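Local coordinates for protein type II restriction enzyme BsoBI (PDB 1DC1) that recognises the double-stranded DNA sequence 5'-CYCGRG-3' as a homodimer and cleaves it after the first C, acting as a type II restriction endonuclease, at residues Leu49-Ser54 and Ile111-Ile115; Ala145-Leu150 and Cys317-Ile321; Tyr157-Arg163 and Phe183-Trp189. One frame throughout, in Å; residues are numbered along the deposited sequence.

Interaction 1. Residues Leu49-Ser54 and Ile111-Ile115; sequences LKVAAS and IDELI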
ATOM      1  N   LEU D  49      -8.760  19.443  21.285  1.00 15.74           N
ATOM      2  CA  LEU D  49     -10.010  18.670  21.392  1.00 16.25           C
ATOM      3  C   LEU D  49     -10.335  18.429  22.854  1.00 13.28           C
ATOM      4  O   LEU D  49     -11.476  18.543  23.247  1.00 14.52           O
ATOM      5  CB  LEU D  49      -9.941  17.295  20.675  1.00 18.57           C
ATOM      6  CG  LEU D  49     -11.142  16.291  20.792  1.00 20.28           C
ATOM      7  CD1 LEU D  49     -12.453  16.826  20.139  1.00 12.61           C
ATOM      8  CD2 LEU D  49     -10.726  14.955  20.153  1.00 15.08           C
ATOM      9  N   LYS D  50      -9.347  18.102  23.664  1.00 11.55           N
ATOM     10  CA  LYS D  50      -9.638  17.871  25.059  1.00 15.48           C
ATOM     11  C   LYS D  50     -10.195  19.146  25.744  1.00 18.64           C
ATOM     12  O   LYS D  50     -11.120  19.067  26.569  1.00 16.69           O
ATOM     13  CB  LYS D  50      -8.385  17.391  25.804  1.00 16.86           C
ATOM     14  CG  LYS D  50      -8.651  16.970  27.241  1.00 13.53           C
ATOM     15  CD  LYS D  50      -7.406  16.477  27.880  1.00 18.84           C
ATOM     16  CE  LYS D  50      -7.627  16.047  29.333  1.00 18.89           C
ATOM     17  NZ  LYS D  50      -6.551  15.098  29.749  1.00 23.82           N
ATOM     18  N   VAL D  51      -9.630  20.304  25.416  1.00 15.10           N
ATOM     19  CA  VAL D  51     -10.087  21.552  26.002  1.00 14.93           C
ATOM     20  C   VAL D  51     -11.552  21.751  25.602  1.00 14.99           C
ATOM     21  O   VAL D  51     -12.389  22.061  26.445  1.00 18.53           O
ATOM     22  CB  VAL D  51      -9.247  22.751  25.492  1.00 15.19           C
ATOM     23  CG1 VAL D  51      -9.997  24.055  25.787  1.00 19.28           C
ATOM     24  CG2 VAL D  51      -7.842  22.730  26.126  1.00 14.21           C
ATOM     25  N   ALA D  52     -11.871  21.544  24.332  1.00 15.09           N
ATOM     26  CA  ALA D  52     -13.242  21.724  23.845  1.00 16.11           C
ATOM     27  C   ALA D  52     -14.216  20.706  24.401  1.00 19.04           C
ATOM     28  O   ALA D  52     -15.312  21.038  24.816  1.00 20.05           O
ATOM     29  CB  ALA D  52     -13.254  21.640  22.335  1.00 18.32           C
ATOM     30  N   ALA D  53     -13.799  19.457  24.418  1.00 16.35           N
ATOM     31  CA  ALA D  53     -14.652  18.399  24.878  1.00 17.11           C
ATOM     32  C   ALA D  53     -14.874  18.420  26.360  1.00 21.57           C
ATOM     33  O   ALA D  53     -15.901  17.913  26.839  1.00 20.79           O
ATOM     34  CB  ALA D  53     -14.075  17.067  24.487  1.00 15.94           C
ATOM     35  N   SER D  54     -13.915  18.977  27.096  1.00 17.83           N
ATOM     36  CA  SER D  54     -14.009  18.980  28.542  1.00 18.12           C
ATOM     37  C   SER D  54     -15.189  19.746  29.143  1.00 23.77           C
ATOM     38  O   SER D  54     -15.507  19.552  30.337  1.00 22.79           O
ATOM     39  CB  SER D  54     -12.695  19.423  29.143  1.00 16.63           C
ATOM     40  OG  SER D  54     -11.749  18.370  29.057  1.00 21.60           O
ATOM     41  N   ILE D 111     -13.322  11.517  28.957  1.00 18.98           N
ATOM     42  CA  ILE D 111     -12.656  12.511  28.097  1.00 17.86           C
ATOM     43  C   ILE D 111     -11.371  11.896  27.552  1.00 14.31           C
ATOM     44  O   ILE D 111     -11.157  11.898  26.348  1.00 13.13           O
ATOM     45  CB  ILE D 111     -12.313  13.870  28.842  1.00 18.64           C
ATOM     46  CG1 ILE D 111     -13.604  14.628  29.241  1.00 16.63           C
ATOM     47  CG2 ILE D 111     -11.434  14.760  27.926  1.00 13.49           C
ATOM     48  CD1 ILE D 111     -14.543  14.966  28.050  1.00 17.12           C
ATOM     49  N   ASP D 112     -10.533  11.326  28.407  1.00 12.49           N
ATOM     50  CA  ASP D 112      -9.318  10.736  27.858  1.00 12.23           C
ATOM     51  C   ASP D 112      -9.662   9.537  26.978  1.00 15.38           C
ATOM     52  O   ASP D 112      -8.935   9.273  26.043  1.00 13.26           O
ATOM     53  CB  ASP D 112      -8.334  10.332  28.951  1.00 18.64           C
ATOM     54  CG  ASP D 112      -7.456  11.488  29.432  1.00 12.84           C
ATOM     55  OD1 ASP D 112      -7.492  12.624  28.898  1.00 16.91           O
ATOM     56  OD2 ASP D 112      -6.718  11.237  30.379  1.00 21.38           O
ATOM     57  N   GLU D 113     -10.740   8.800  27.276  1.00 12.29           N
ATOM     58  CA  GLU D 113     -11.147   7.691  26.405  1.00 14.04           C
ATOM     59  C   GLU D 113     -11.316   8.285  24.975  1.00 14.84           C
ATOM     60  O   GLU D 113     -10.828   7.725  23.986  1.00 13.36           O
ATOM     61  CB  GLU D 113     -12.482   7.063  26.867  1.00 11.89           C
ATOM     62  CG  GLU D 113     -12.904   5.834  26.029  1.00 16.67           C
ATOM     63  CD  GLU D 113     -11.960   4.621  26.187  1.00 18.77           C
ATOM     64  OE1 GLU D 113     -11.236   4.559  27.203  1.00 18.18           O
ATOM     65  OE2 GLU D 113     -11.934   3.709  25.310  1.00 21.13           O
ATOM     66  N   LEU D 114     -12.000   9.417  24.873  1.00 12.53           N
ATOM     67  CA  LEU D 114     -12.230  10.075  23.586  1.00 14.73           C
ATOM     68  C   LEU D 114     -10.933  10.522  22.918  1.00 11.89           C
ATOM     69  O   LEU D 114     -10.699  10.261  21.720  1.00 11.69           O
ATOM     70  CB  LEU D 114     -13.105  11.310  23.792  1.00 12.87           C
ATOM     71  CG  LEU D 114     -13.336  12.209  22.570  1.00 16.01           C
ATOM     72  CD1 LEU D 114     -13.828  11.396  21.346  1.00 14.25           C
ATOM     73  CD2 LEU D 114     -14.376  13.277  22.983  1.00 15.73           C
ATOM     74  N   ILE D 115     -10.099  11.233  23.692  1.00 15.89           N
ATOM     75  CA  ILE D 115      -8.811  11.749  23.178  1.00 15.49           C
ATOM     76  C   ILE D 115      -7.872  10.616  22.719  1.00 14.83           C
ATOM     77  O   ILE D 115      -7.243  10.730  21.681  1.00 12.54           O
ATOM     78  CB  ILE D 115      -8.031  12.666  24.232  1.00 12.54           C
ATOM     79  CG1 ILE D 115      -8.935  13.809  24.790  1.00 14.39           C
ATOM     80  CG2 ILE D 115      -6.824  13.265  23.566  1.00 11.09           C
ATOM     81  CD1 ILE D 115      -9.748  14.578  23.769  1.00 10.31           C
TER
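Ile111, Lys50 and Ile115 carry this helix-helix contact, in which the end of helix 21-53 packs against the start of helix 110-152. The two run roughly antiparallel, at 142° between their short axes, far from the centre of the chain in an all-helical part of the enzyme. Ile111 fits between Lys50, Ala53 and Ser54. Its CG2 meets the aliphatic shaft of the lysine, 3.6 Å from Lys50 CG, while its CG1 branch carries the delta methyl to the helix backbone, CD1 lying 3.5 Å from Ala53 O. One turn further on, Ile115 lays CD1 against the helix backbone at the root of the Lys50 side chain, 3.5 Å from Lys50 CA; the same methyl rests against the branch point of Leu49, with Ile115 CD1 and Leu49 CG 3.7 Å apart. Lys50 is thus bounded by both isoleucines before its charged end emerges. With CG anti to the backbone N (chi1 -173°) and the chain extended beyond it, NZ reaches 2.8 Å from Asp112 OD1, a salt bridge made to the syn lone pair of that oxygen. Ala53 CB and Leu114 CD2, 4.1 Å apart, continue the apolar layer on the side where Leu98 and Leu103 of helix 88-103 and Leu72 of helix 69-75 also touch Leu114. The neighbouring subunit borders the contact: its Phe116 packs on Ile115, and its Asp112 makes a long, weak ion pair with Lys50. The contact therefore joins intrachain helix packing to the dimer interface. Lys50 O accepts two bonds from Ser54, from the backbone N on one face of the carbonyl plane and, at 2.7 Å, from Ser54 OG on the other.

Interaction 2. Residues Ala145-Leu150 and Cys317-Ile321; sequences AIISAL and CRWII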
ATOM      1  N   ALA D 145      18.441  16.938  -8.904  1.00 12.96           N
ATOM      2  CA  ALA D 145      19.484  16.321  -9.746  1.00 12.73           C
ATOM      3  C   ALA D 145      19.430  16.853 -11.214  1.00 14.98           C
ATOM      4  O   ALA D 145      20.458  17.100 -11.835  1.00 14.31           O
ATOM      5  CB  ALA D 145      19.346  14.803  -9.712  1.00 12.43           C
ATOM      6  N   ILE D 146      18.222  17.049 -11.731  1.00 15.18           N
ATOM      7  CA  ILE D 146      17.986  17.557 -13.071  1.00 14.50           C
ATOM      8  C   ILE D 146      18.454  19.013 -13.178  1.00 14.39           C
ATOM      9  O   ILE D 146      19.225  19.329 -14.075  1.00 15.61           O
ATOM     10  CB  ILE D 146      16.462  17.486 -13.433  1.00 22.26           C
ATOM     11  CG1 ILE D 146      16.001  15.996 -13.515  1.00 17.74           C
ATOM     12  CG2 ILE D 146      16.178  18.359 -14.732  1.00 17.70           C
ATOM     13  CD1 ILE D 146      15.849  15.473 -14.895  1.00 30.74           C
ATOM     14  N   ILE D 147      17.990  19.896 -12.296  1.00 13.19           N
ATOM     15  CA  ILE D 147      18.429  21.301 -12.364  1.00 16.17           C
ATOM     16  C   ILE D 147      19.924  21.472 -12.081  1.00 15.19           C
ATOM     17  O   ILE D 147      20.571  22.296 -12.706  1.00 11.38           O
ATOM     18  CB  ILE D 147      17.507  22.271 -11.510  1.00 14.24           C
ATOM     19  CG1 ILE D 147      17.608  22.045 -10.010  1.00 12.98           C
ATOM     20  CG2 ILE D 147      16.044  22.075 -11.981  1.00 16.86           C
ATOM     21  CD1 ILE D 147      16.601  22.897  -9.268  1.00 14.07           C
ATOM     22  N   SER D 148      20.501  20.670 -11.190  1.00 14.67           N
ATOM     23  CA  SER D 148      21.943  20.768 -10.986  1.00 18.57           C
ATOM     24  C   SER D 148      22.684  20.336 -12.243  1.00 14.73           C
ATOM     25  O   SER D 148      23.678  20.959 -12.611  1.00 14.30           O
ATOM     26  CB  SER D 148      22.390  19.932  -9.808  1.00 18.90           C
ATOM     27  OG  SER D 148      22.157  20.719  -8.668  1.00 19.04           O
ATOM     28  N   ALA D 149      22.218  19.282 -12.903  1.00 12.92           N
ATOM     29  CA  ALA D 149      22.841  18.858 -14.145  1.00 15.79           C
ATOM     30  C   ALA D 149      22.793  19.997 -15.198  1.00 18.76           C
ATOM     31  O   ALA D 149      23.763  20.207 -15.925  1.00 16.75           O
ATOM     32  CB  ALA D 149      22.146  17.624 -14.695  1.00 17.78           C
ATOM     33  N   LEU D 150      21.673  20.724 -15.289  1.00 15.14           N
ATOM     34  CA  LEU D 150      21.529  21.845 -16.252  1.00 12.52           C
ATOM     35  C   LEU D 150      22.474  22.964 -15.822  1.00 16.60           C
ATOM     36  O   LEU D 150      23.185  23.536 -16.668  1.00 13.69           O
ATOM     37  CB  LEU D 150      20.077  22.413 -16.318  1.00 14.09           C
ATOM     38  CG  LEU D 150      19.028  21.455 -16.932  1.00 14.79           C
ATOM     39  CD1 LEU D 150      17.604  21.854 -16.654  1.00 14.56           C
ATOM     40  CD2 LEU D 150      19.262  21.439 -18.398  1.00 16.19           C
ATOM     41  N   CYS D 317      20.153  11.490 -15.166  1.00 15.08           N
ATOM     42  CA  CYS D 317      19.716  12.881 -15.381  1.00 19.59           C
ATOM     43  C   CYS D 317      20.475  13.571 -16.524  1.00 18.69           C
ATOM     44  O   CYS D 317      19.902  14.303 -17.314  1.00 16.86           O
ATOM     45  CB  CYS D 317      19.878  13.687 -14.083  1.00 16.64           C
ATOM     46  SG  CYS D 317      18.574  13.286 -12.923  1.00 18.43           S
ATOM     47  N   ARG D 318      21.775  13.340 -16.610  1.00 18.62           N
ATOM     48  CA  ARG D 318      22.553  13.918 -17.696  1.00 18.64           C
ATOM     49  C   ARG D 318      22.047  13.315 -19.016  1.00 20.61           C
ATOM     50  O   ARG D 318      21.886  14.018 -20.009  1.00 19.96           O
ATOM     51  CB  ARG D 318      24.028  13.641 -17.422  1.00 23.72           C
ATOM     52  CG  ARG D 318      24.932  13.783 -18.596  1.00 41.69           C
ATOM     53  CD  ARG D 318      26.393  13.811 -18.149  1.00 52.19           C
ATOM     54  NE  ARG D 318      27.200  14.595 -19.091  1.00 64.90           N
ATOM     55  CZ  ARG D 318      28.295  14.160 -19.716  1.00 64.89           C
ATOM     56  NH1 ARG D 318      28.750  12.922 -19.514  1.00 64.60           N
ATOM     57  NH2 ARG D 318      28.943  14.981 -20.539  1.00 71.94           N
ATOM     58  N   TRP D 319      21.755  12.021 -19.006  1.00 17.75           N
ATOM     59  CA  TRP D 319      21.222  11.369 -20.173  1.00 18.25           C
ATOM     60  C   TRP D 319      19.840  11.966 -20.538  1.00 23.18           C
ATOM     61  O   TRP D 319      19.564  12.218 -21.725  1.00 21.52           O
ATOM     62  CB  TRP D 319      21.094   9.878 -19.886  1.00 16.12           C
ATOM     63  CG  TRP D 319      20.274   9.143 -20.921  1.00 20.87           C
ATOM     64  CD1 TRP D 319      20.661   8.794 -22.188  1.00 19.95           C
ATOM     65  CD2 TRP D 319      18.934   8.676 -20.772  1.00 20.47           C
ATOM     66  NE1 TRP D 319      19.654   8.142 -22.833  1.00 23.06           N
ATOM     67  CE2 TRP D 319      18.577   8.048 -21.990  1.00 23.15           C
ATOM     68  CE3 TRP D 319      17.995   8.725 -19.728  1.00 20.25           C
ATOM     69  CZ2 TRP D 319      17.324   7.472 -22.193  1.00 19.50           C
ATOM     70  CZ3 TRP D 319      16.746   8.151 -19.932  1.00 18.43           C
ATOM     71  CH2 TRP D 319      16.423   7.534 -21.152  1.00 20.30           C
ATOM     72  N   ILE D 320      18.977  12.186 -19.529  1.00 17.35           N
ATOM     73  CA  ILE D 320      17.641  12.718 -19.780  1.00 18.16           C
ATOM     74  C   ILE D 320      17.672  14.074 -20.459  1.00 18.13           C
ATOM     75  O   ILE D 320      16.910  14.338 -21.382  1.00 20.19           O
ATOM     76  CB  ILE D 320      16.827  12.842 -18.467  1.00 20.71           C
ATOM     77  CG1 ILE D 320      16.056  11.546 -18.260  1.00 22.20           C
ATOM     78  CG2 ILE D 320      15.806  14.018 -18.540  1.00 25.08           C
ATOM     79  CD1 ILE D 320      15.463  11.422 -16.887  1.00 27.38           C
ATOM     80  N   ILE D 321      18.567  14.922 -19.980  1.00 18.32           N
ATOM     81  CA  ILE D 321      18.719  16.268 -20.486  1.00 22.13           C
ATOM     82  C   ILE D 321      19.184  16.283 -21.953  1.00 26.10           C
ATOM     83  O   ILE D 321      18.891  17.222 -22.711  1.00 24.12           O
ATOM     84  CB  ILE D 321      19.715  17.064 -19.550  1.00 25.45           C
ATOM     85  CG1 ILE D 321      18.985  17.532 -18.288  1.00 22.23           C
ATOM     86  CG2 ILE D 321      20.278  18.252 -20.252  1.00 30.11           C
ATOM     87  CD1 ILE D 321      19.835  17.415 -17.126  1.00 29.91           C
TER
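Cys317 opens the contact by setting its sulfur over Ala145 and Ile146, in a crossing of two helices, 145-150 from the end of helix 110-152 and 317-321 from the last helix of the chain, on the catalytic fold of the PD-(D/E)XK type. Their short axes cross at -68° and come within 9.2 Å. The sulfur is used as an apolar surface: Cys317 SG lies 3.6 Å from Ala145 CB and 3.8 Å from Ile146 CG1. Ile320 follows one turn later and meets the far end of the same isoleucine, its CG2 lying 3.9 Å from Ile146 CD1, with the two side chains at about a right angle. Ile146 is thus held along its CG1-CD1 arm by both residues, while Ile320 also packs on Ile278 of strand 276-281 and so ties the crossing to the sheet. Ile321, at the end of the helix, buries the largest area of any residue here. With CG1 opposite the carbonyl carbon (chi1 -79°), its longer branch carries CD1 toward the other helix, 3.7 Å from Ile146 O, and leaves CG2 for Leu150, 3.8 Å from Leu150 CD2. Leu150 reaches on to Trp189 of the central sheet. Packing is tightest where Ile321 CD1 presses on the small Ala149, 3.4 Å from Ala149 CB.

Interaction 3. Residues Tyr157-Arg163 and Phe183-Trp189; sequences YKWLDSR and FAKGISW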
ATOM      1  N   TYR D 157      17.086  27.163 -17.915  1.00 18.84           N
ATOM      2  CA  TYR D 157      15.835  26.444 -17.980  1.00 15.67           C
ATOM      3  C   TYR D 157      14.703  27.344 -17.455  1.00 19.44           C
ATOM      4  O   TYR D 157      14.959  28.428 -16.924  1.00 19.75           O
ATOM      5  CB  TYR D 157      15.951  25.127 -17.174  1.00  9.44           C
ATOM      6  CG  TYR D 157      16.158  25.312 -15.683  1.00  9.99           C
ATOM      7  CD1 TYR D 157      15.046  25.540 -14.826  1.00 13.04           C
ATOM      8  CD2 TYR D 157      17.443  25.265 -15.123  1.00 11.91           C
ATOM      9  CE1 TYR D 157      15.189  25.715 -13.446  1.00 11.69           C
ATOM     10  CE2 TYR D 157      17.618  25.443 -13.747  1.00 15.72           C
ATOM     11  CZ  TYR D 157      16.466  25.669 -12.900  1.00 16.72           C
ATOM     12  OH  TYR D 157      16.591  25.848 -11.519  1.00 17.24           O
ATOM     13  N   LYS D 158      13.461  26.915 -17.679  1.00 18.24           N
ATOM     14  CA  LYS D 158      12.287  27.602 -17.174  1.00 17.16           C
ATOM     15  C   LYS D 158      11.621  26.582 -16.282  1.00 14.00           C
ATOM     16  O   LYS D 158      11.842  25.376 -16.456  1.00 16.23           O
ATOM     17  CB  LYS D 158      11.361  27.980 -18.316  1.00 20.59           C
ATOM     18  CG  LYS D 158      12.084  28.763 -19.398  1.00 27.08           C
ATOM     19  CD  LYS D 158      11.144  29.152 -20.479  1.00 33.97           C
ATOM     20  CE  LYS D 158      10.606  30.513 -20.226  1.00 40.15           C
ATOM     21  NZ  LYS D 158      11.523  31.472 -20.869  1.00 46.47           N
ATOM     22  N   TRP D 159      10.860  27.055 -15.305  1.00 18.34           N
ATOM     23  CA  TRP D 159      10.196  26.140 -14.434  1.00 16.10           C
ATOM     24  C   TRP D 159       8.752  26.511 -14.210  1.00 14.63           C
ATOM     25  O   TRP D 159       8.339  27.634 -14.438  1.00 17.31           O
ATOM     26  CB  TRP D 159      10.942  26.058 -13.133  1.00 15.63           C
ATOM     27  CG  TRP D 159      10.821  27.283 -12.326  1.00 19.71           C
ATOM     28  CD1 TRP D 159      11.370  28.502 -12.597  1.00 19.62           C
ATOM     29  CD2 TRP D 159      10.166  27.403 -11.041  1.00 20.76           C
ATOM     30  NE1 TRP D 159      11.107  29.373 -11.551  1.00 19.29           N
ATOM     31  CE2 TRP D 159      10.371  28.721 -10.593  1.00 19.17           C
ATOM     32  CE3 TRP D 159       9.428  26.513 -10.233  1.00 17.26           C
ATOM     33  CZ2 TRP D 159       9.865  29.176  -9.371  1.00 20.83           C
ATOM     34  CZ3 TRP D 159       8.934  26.959  -9.032  1.00 22.10           C
ATOM     35  CH2 TRP D 159       9.153  28.279  -8.608  1.00 21.73           C
ATOM     36  N   LEU D 160       7.989  25.527 -13.769  1.00 19.41           N
ATOM     37  CA  LEU D 160       6.570  25.663 -13.516  1.00 20.41           C
ATOM     38  C   LEU D 160       6.323  25.432 -12.022  1.00 21.26           C
ATOM     39  O   LEU D 160       6.711  24.417 -11.441  1.00 19.07           O
ATOM     40  CB  LEU D 160       5.796  24.668 -14.418  1.00 16.24           C
ATOM     41  CG  LEU D 160       4.316  24.945 -14.681  1.00 18.05           C
ATOM     42  CD1 LEU D 160       4.094  26.277 -15.426  1.00 18.35           C
ATOM     43  CD2 LEU D 160       3.764  23.794 -15.477  1.00 18.67           C
ATOM     44  N   ASP D 161       5.693  26.419 -11.413  1.00 19.21           N
ATOM     45  CA  ASP D 161       5.419  26.408  -9.991  1.00 22.13           C
ATOM     46  C   ASP D 161       4.202  25.556  -9.660  1.00 25.38           C
ATOM     47  O   ASP D 161       3.079  25.902 -10.060  1.00 27.95           O
ATOM     48  CB  ASP D 161       5.193  27.855  -9.555  1.00 27.90           C
ATOM     49  CG  ASP D 161       5.353  28.047  -8.060  1.00 34.49           C
ATOM     50  OD1 ASP D 161       4.945  27.148  -7.289  1.00 33.68           O
ATOM     51  OD2 ASP D 161       5.881  29.103  -7.659  1.00 33.81           O
ATOM     52  N   SER D 162       4.423  24.445  -8.944  1.00 26.12           N
ATOM     53  CA  SER D 162       3.344  23.518  -8.550  1.00 26.17           C
ATOM     54  C   SER D 162       2.206  24.222  -7.776  1.00 28.50           C
ATOM     55  O   SER D 162       1.049  23.767  -7.802  1.00 28.06           O
ATOM     56  CB  SER D 162       3.914  22.403  -7.705  1.00 20.82           C
ATOM     57  OG  SER D 162       4.413  22.981  -6.515  1.00 23.24           O
ATOM     58  N   ARG D 163       2.534  25.330  -7.108  1.00 25.64           N
ATOM     59  CA  ARG D 163       1.535  26.107  -6.377  1.00 29.99           C
ATOM     60  C   ARG D 163       0.539  26.810  -7.332  1.00 35.85           C
ATOM     61  O   ARG D 163      -0.617  27.091  -6.950  1.00 34.80           O
ATOM     62  CB  ARG D 163       2.209  27.178  -5.515  1.00 29.24           C
ATOM     63  CG  ARG D 163       2.833  26.659  -4.274  1.00 33.20           C
ATOM     64  CD  ARG D 163       4.280  26.799  -4.437  1.00 40.95           C
ATOM     65  NE  ARG D 163       4.850  27.812  -3.565  1.00 45.51           N
ATOM     66  CZ  ARG D 163       5.784  28.686  -3.943  1.00 46.02           C
ATOM     67  NH1 ARG D 163       6.257  28.686  -5.180  1.00 41.83           N
ATOM     68  NH2 ARG D 163       6.297  29.527  -3.057  1.00 54.36           N
ATOM     69  N   PHE D 183       9.256  23.292  -5.240  1.00 22.08           N
ATOM     70  CA  PHE D 183       8.011  23.729  -5.863  1.00 24.85           C
ATOM     71  C   PHE D 183       7.893  23.590  -7.346  1.00 19.97           C
ATOM     72  O   PHE D 183       7.052  24.233  -7.956  1.00 24.67           O
ATOM     73  CB  PHE D 183       7.767  25.179  -5.526  1.00 28.21           C
ATOM     74  CG  PHE D 183       7.513  25.400  -4.091  1.00 27.95           C
ATOM     75  CD1 PHE D 183       6.407  24.793  -3.484  1.00 29.04           C
ATOM     76  CD2 PHE D 183       8.364  26.203  -3.352  1.00 28.17           C
ATOM     77  CE1 PHE D 183       6.139  24.982  -2.158  1.00 32.77           C
ATOM     78  CE2 PHE D 183       8.121  26.410  -2.026  1.00 28.50           C
ATOM     79  CZ  PHE D 183       6.992  25.794  -1.417  1.00 34.18           C
ATOM     80  N   ALA D 184       8.740  22.767  -7.932  1.00 20.42           N
ATOM     81  CA  ALA D 184       8.694  22.588  -9.352  1.00 15.24           C
ATOM     82  C   ALA D 184       7.861  21.391  -9.795  1.00 18.16           C
ATOM     83  O   ALA D 184       8.145  20.235  -9.441  1.00 20.35           O
ATOM     84  CB  ALA D 184      10.112  22.496  -9.933  1.00 13.60           C
ATOM     85  N   LYS D 185       6.843  21.721 -10.601  1.00 19.30           N
ATOM     86  CA  LYS D 185       5.906  20.792 -11.225  1.00 19.49           C
ATOM     87  C   LYS D 185       6.510  20.346 -12.570  1.00 18.46           C
ATOM     88  O   LYS D 185       6.228  19.269 -13.067  1.00 17.47           O
ATOM     89  CB  LYS D 185       4.551  21.534 -11.414  1.00 21.96           C
ATOM     90  CG  LYS D 185       3.543  20.977 -12.433  1.00 23.83           C
ATOM     91  CD  LYS D 185       3.178  19.525 -12.141  1.00 23.94           C
ATOM     92  CE  LYS D 185       2.129  18.990 -13.108  1.00 25.30           C
ATOM     93  NZ  LYS D 185       1.280  17.981 -12.401  1.00 30.17           N
ATOM     94  N   GLY D 186       7.365  21.187 -13.145  1.00 17.49           N
ATOM     95  CA  GLY D 186       7.979  20.871 -14.427  1.00 15.42           C
ATOM     96  C   GLY D 186       9.212  21.735 -14.664  1.00 15.80           C
ATOM     97  O   GLY D 186       9.390  22.764 -14.005  1.00 16.95           O
ATOM     98  N   ILE D 187      10.061  21.318 -15.597  1.00 13.27           N
ATOM     99  CA  ILE D 187      11.297  22.038 -15.916  1.00 14.81           C
ATOM    100  C   ILE D 187      11.393  21.959 -17.420  1.00 16.35           C
ATOM    101  O   ILE D 187      11.033  20.925 -18.022  1.00 14.37           O
ATOM    102  CB  ILE D 187      12.535  21.344 -15.292  1.00 15.52           C
ATOM    103  CG1 ILE D 187      12.401  21.349 -13.757  1.00 15.05           C
ATOM    104  CG2 ILE D 187      13.866  21.965 -15.826  1.00 14.67           C
ATOM    105  CD1 ILE D 187      12.567  22.709 -13.124  1.00 14.31           C
ATOM    106  N   SER D 188      11.856  23.038 -18.031  1.00 15.47           N
ATOM    107  CA  SER D 188      11.967  23.058 -19.473  1.00 12.19           C
ATOM    108  C   SER D 188      13.301  23.623 -19.933  1.00 15.40           C
ATOM    109  O   SER D 188      13.762  24.611 -19.395  1.00 18.22           O
ATOM    110  CB  SER D 188      10.816  23.887 -20.016  1.00 16.71           C
ATOM    111  OG  SER D 188      10.795  23.786 -21.421  1.00 22.76           O
ATOM    112  N   TRP D 189      13.919  23.025 -20.939  1.00 16.26           N
ATOM    113  CA  TRP D 189      15.205  23.514 -21.458  1.00 17.08           C
ATOM    114  C   TRP D 189      15.335  23.271 -22.979  1.00 20.81           C
ATOM    115  O   TRP D 189      14.440  22.712 -23.649  1.00 18.38           O
ATOM    116  CB  TRP D 189      16.390  22.810 -20.779  1.00 16.83           C
ATOM    117  CG  TRP D 189      16.412  21.307 -21.038  1.00 18.40           C
ATOM    118  CD1 TRP D 189      17.128  20.619 -22.011  1.00 13.48           C
ATOM    119  CD2 TRP D 189      15.671  20.298 -20.288  1.00 17.67           C
ATOM    120  NE1 TRP D 189      16.875  19.254 -21.888  1.00 15.35           N
ATOM    121  CE2 TRP D 189      15.993  19.031 -20.854  1.00 17.01           C
ATOM    122  CE3 TRP D 189      14.775  20.354 -19.197  1.00 14.77           C
ATOM    123  CZ2 TRP D 189      15.435  17.817 -20.348  1.00 21.51           C
ATOM    124  CZ3 TRP D 189      14.228  19.154 -18.692  1.00 13.26           C
ATOM    125  CH2 TRP D 189      14.555  17.916 -19.260  1.00 14.24           C
TER
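The guanidinium of Arg163 lies flat on the ring of Phe183, a stacked cation-pi pair at one end of two antiparallel strands, 157-161 and 184-191, in the central mixed sheet of this PD-(D/E)XK nuclease. The planes differ by only 11°, and Arg163 CZ stands 3.6 Å from the ring centroid, over its face. Bends at chi2 (112°) and chi3 (111°) fold the arginine back onto the ring. Asp161 fixes its rotation: OD1 uses its syn lone pair to accept Arg163 NH1 at 2.9 Å, within the guanidinium plane, and also accepts the backbone N of Arg163, which closes an Asx turn.

Phe183 is anchored in turn through its carbonyl, whose O takes the backbone N of Ser162 at 2.8 Å. The same oxygen sits in the plane of the Trp159 indole, at its edge, 3.5 Å from Trp159 CZ3. On the face that carries Tyr157, Trp159 and Ile187, Trp159 CB packs 3.7 Å from Ile187 CD1, and Ile187 CG2 meets the Tyr157 ring obliquely, 3.9 Å from Tyr157 CD1. Tyr157 and Ile187 both lean on Ile147 of helix 110-152, which backs this face, while the Tyr157 hydroxyl bonds Asp177. Lys158 starts from the face shared with Ser188, and its NZ leads off to a salt bridge with Asp172.

Between the strands, Lys158 and Ser188 exchange a pair of backbone bonds, of which Ser188 N to Lys158 O is 2.8 Å. Beyond Ile187 the regular pairing breaks at a beta bulge, where Lys185 and Gly186 both stand opposite Leu160. Leu160 O accepts Lys185 N at 2.8 Å, and Leu160 N donates to Gly186 O. The bulge leaves one buried polar atom, Gly186 N, with no partner in the model.

How the interactions relate
Helix 110-152 links interactions 1 and 2: interaction 1 lies near its start and interaction 2 near its end, their centres 52 Å apart on opposite sides of the chain's centre. Strand 157-161 follows that helix, and interactions 2 and 3 touch, with centres 14 Å apart. Ile321 O and Trp189 NE1 are 3.0 Å apart in a probable hydrogen bond, and Leu150 CD1 packs 3.7 Å from Tyr157 CB. Both approach Asp212, a predicted magnesium ligand: between side chains, Ile320 is about 11 Å and Lys185 about 10 Å from it. Nearest atoms to the DNA are about 4 Å away for interaction 3 and about 14 Å for interaction 1.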